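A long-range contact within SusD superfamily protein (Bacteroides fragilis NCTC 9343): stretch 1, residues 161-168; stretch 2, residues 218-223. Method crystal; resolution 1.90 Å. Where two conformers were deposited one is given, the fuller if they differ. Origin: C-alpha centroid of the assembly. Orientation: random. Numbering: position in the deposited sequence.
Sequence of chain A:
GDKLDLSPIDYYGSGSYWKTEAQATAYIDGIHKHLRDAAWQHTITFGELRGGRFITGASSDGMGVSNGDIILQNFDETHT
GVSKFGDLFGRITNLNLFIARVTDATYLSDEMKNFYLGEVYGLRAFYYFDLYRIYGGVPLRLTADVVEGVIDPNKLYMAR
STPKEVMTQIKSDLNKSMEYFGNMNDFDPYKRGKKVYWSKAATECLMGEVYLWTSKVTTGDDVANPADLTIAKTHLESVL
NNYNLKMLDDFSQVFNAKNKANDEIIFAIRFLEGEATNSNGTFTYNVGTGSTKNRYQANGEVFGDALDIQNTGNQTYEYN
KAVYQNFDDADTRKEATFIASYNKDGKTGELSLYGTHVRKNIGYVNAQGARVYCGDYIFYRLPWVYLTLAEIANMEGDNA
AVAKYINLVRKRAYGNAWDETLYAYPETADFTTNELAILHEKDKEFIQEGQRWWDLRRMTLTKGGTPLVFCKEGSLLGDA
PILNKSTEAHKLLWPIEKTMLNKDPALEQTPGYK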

# COMPACT_ATOMS: atom_id res chain seq x y z
N SER A 161 11.19 -11.34 -19.06
CA SER A 161 12.25 -12.07 -18.35
C SER A 161 11.60 -12.90 -17.24
O SER A 161 10.46 -12.62 -16.86
N THR A 162 12.31 -13.91 -16.73
CA THR A 162 11.72 -14.76 -15.68
C THR A 162 11.63 -14.01 -14.32
O THR A 162 12.33 -13.00 -14.10
N PRO A 163 10.76 -14.49 -13.40
CA PRO A 163 10.74 -13.84 -12.07
C PRO A 163 12.13 -13.72 -11.41
O PRO A 163 12.50 -12.66 -10.89
N LYS A 164 12.90 -14.81 -11.42
CA LYS A 164 14.26 -14.74 -10.87
C LYS A 164 15.11 -13.65 -11.51
O LYS A 164 15.81 -12.92 -10.79
N GLU A 165 15.06 -13.53 -12.84
CA GLU A 165 15.84 -12.49 -13.53
C GLU A 165 15.38 -11.09 -13.08
O GLU A 165 16.22 -10.22 -12.87
N VAL A 166 14.05 -10.89 -12.97
CA VAL A 166 13.48 -9.58 -12.52
C VAL A 166 13.94 -9.27 -11.09
O VAL A 166 14.35 -8.12 -10.78
N MSE A 167 13.89 -10.27 -10.21
CA MSE A 167 14.28 -10.06 -8.80
C MSE A 167 15.79 -9.85 -8.67
O MSE A 167 16.25 -9.11 -7.81
N THR A 168 16.56 -10.51 -9.50
CA THR A 168 18.01 -10.24 -9.51
C THR A 168 18.25 -8.74 -9.76
O THR A 168 19.08 -8.13 -9.08
N THR A 218 7.62 -18.19 -3.22
CA THR A 218 8.12 -18.67 -4.50
C THR A 218 7.27 -18.11 -5.64
O THR A 218 6.02 -18.23 -5.63
N THR A 219 7.90 -17.43 -6.59
CA THR A 219 7.23 -17.06 -7.85
C THR A 219 8.04 -17.63 -8.99
O THR A 219 9.21 -17.30 -9.14
N GLY A 220 7.42 -18.49 -9.79
CA GLY A 220 8.12 -19.21 -10.87
C GLY A 220 9.44 -19.80 -10.42
O GLY A 220 9.46 -20.61 -9.51
N ASP A 221 10.52 -19.37 -11.07
CA ASP A 221 11.89 -19.83 -10.79
C ASP A 221 12.58 -19.04 -9.65
O ASP A 221 13.75 -19.27 -9.34
N ASP A 222 11.86 -18.11 -9.02
CA ASP A 222 12.44 -17.40 -7.87
C ASP A 222 11.93 -18.06 -6.58
O ASP A 222 10.86 -17.76 -6.14
N VAL A 223 12.72 -18.98 -6.02
CA VAL A 223 12.31 -19.88 -4.94
C VAL A 223 12.51 -19.24 -3.55
O VAL A 223 13.55 -18.69 -3.28

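This is a small, largely polar contact in which a beta turn sets an aspartate against the first turn of a helix, with a proline packed beside it. The two stretches bury 327 Å² in total.

Stretch 1 enters its helix at Pro-163, and Thr-162 is the N-cap. In stretch 2, Thr-219 to Asp-222 form a type II' turn. The turn is closed by Asp-222 N to Thr-219 O at 2.8 Å and by Thr-219 N to Asp-222 O at 3.0 Å.

Asp-221 makes both direct hydrogen bonds across the contact. Its CA-to-CB bond points sideways, but with chi1 p the carboxylate comes nearer to the helix. Asp-221 OD1 accepts from Lys-164 N at 2.8 Å, with an N-H...O angle of 163°. This backbone NH lies in the first helical turn, where no preceding helical carbonyl is available to it. Asp-221 OD2 accepts from Thr-162 OG1 at 3.0 Å.

Thr-162, chi1 p, points toward the turn. Its OG1 has two roles: it donates to Asp-221 and accepts the capping bond from Glu-165 N at 3.2 Å. Glu-165 itself points away from stretch 2. Its OE1 returns to Thr-162 N at 2.8 Å, which further ties down the helix start.

Pro-163 also points toward the turn, and its ring is C-gamma exo. Its CB lies 3.4 Å from Thr-219 O, and its CG lies 4.0 Å from Thr-219 CG2. Thr-219 is buried, with chi1 m. The ring also meets Gly-220: Pro-163 CG is 4.2 Å from Gly-220 CA. An ideal CB on Gly-220 would sit only 3.0 Å from that CG, a tight fit. The positive phi of Gly-220 by itself favours glycine.

Asp-222, chi1 t, is buried and points toward the helix. Its CB is 4.1 Å from Pro-163 CB. Its OD2 lies 3.4 Å from Met-167 CB and is hydrogen-bonded elsewhere in the structure. Met-167 is a selenomethionine, buried, with chi1 t, chi2 p and chi3 p; its CA-to-CB bond points toward stretch 2.

Lys-164 leaves its CA sideways and its end leads away, with chi1 t, chi2 p, chi3 t and chi4 t. Two conformers were deposited. In the one given, Lys-164 CD passes 3.4 Å from Asp-222 OD1. Lys-164 NZ remains 4.4 Å from Asp-222 OD1, beyond a salt bridge. Water 1 spans this gap, accepting from Lys-164 NZ at 2.6 Å and donating to Asp-222 OD1 at 2.8 Å.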

# COMPACT_ATOMS: atom_id res chain seq x y z
CB SER A 161 13.25 -11.13 -17.72
OG SER A 161 14.05 -10.52 -18.71
CB THR A 162 12.54 -16.01 -15.44
OG1 THR A 162 13.77 -15.64 -14.81
CG2 THR A 162 12.83 -16.83 -16.82
CB PRO A 163 9.85 -14.75 -11.24
CG PRO A 163 8.89 -15.28 -12.24
CD PRO A 163 9.73 -15.52 -13.51
CB LYS A 164 14.99 -16.08 -10.98
CG LYS A 164 16.48 -15.98 -10.61
CD LYS A 164 16.71 -15.73 -9.12
CE LYS A 164 18.15 -16.11 -8.73
NZ LYS A 164 18.53 -15.80 -7.32
CB GLU A 165 15.72 -12.59 -15.03
CG GLU A 165 16.43 -13.84 -15.60
CD GLU A 165 16.15 -14.06 -17.07
OE1 GLU A 165 15.02 -13.94 -17.52
OE2 GLU A 165 17.08 -14.41 -17.78
CB VAL A 166 11.95 -9.56 -12.63
CG1 VAL A 166 11.35 -8.31 -12.03
CG2 VAL A 166 11.52 -9.71 -14.13
CB MSE A 167 13.90 -11.26 -7.94
CG MSE A 167 14.11 -11.02 -6.43
SE MSE A 167 13.38 -9.39 -5.68
CE MSE A 167 11.50 -9.80 -5.70
CB THR A 168 18.73 -11.15 -10.51
OG1 THR A 168 18.59 -12.48 -10.01
CG2 THR A 168 20.21 -10.80 -10.65
CB THR A 218 8.11 -20.21 -4.55
OG1 THR A 218 9.04 -20.72 -3.59
CG2 THR A 218 8.48 -20.72 -5.93
CB THR A 219 7.10 -15.53 -8.00
OG1 THR A 219 6.47 -15.02 -6.83
CG2 THR A 219 6.22 -15.12 -9.24
CB ASP A 221 12.77 -19.83 -12.08
CG ASP A 221 13.00 -18.44 -12.64
OD1 ASP A 221 12.30 -17.48 -12.20
OD2 ASP A 221 13.89 -18.30 -13.51
CB ASP A 222 12.08 -15.93 -7.98
CG ASP A 222 12.96 -15.05 -7.11
OD1 ASP A 222 14.15 -15.38 -6.94
OD2 ASP A 222 12.44 -14.03 -6.62
CB VAL A 223 13.08 -21.27 -5.01
CG1 VAL A 223 12.62 -22.26 -3.87
CG2 VAL A 223 12.85 -21.96 -6.38
O HOH W 1 16.38 -17.01 -6.41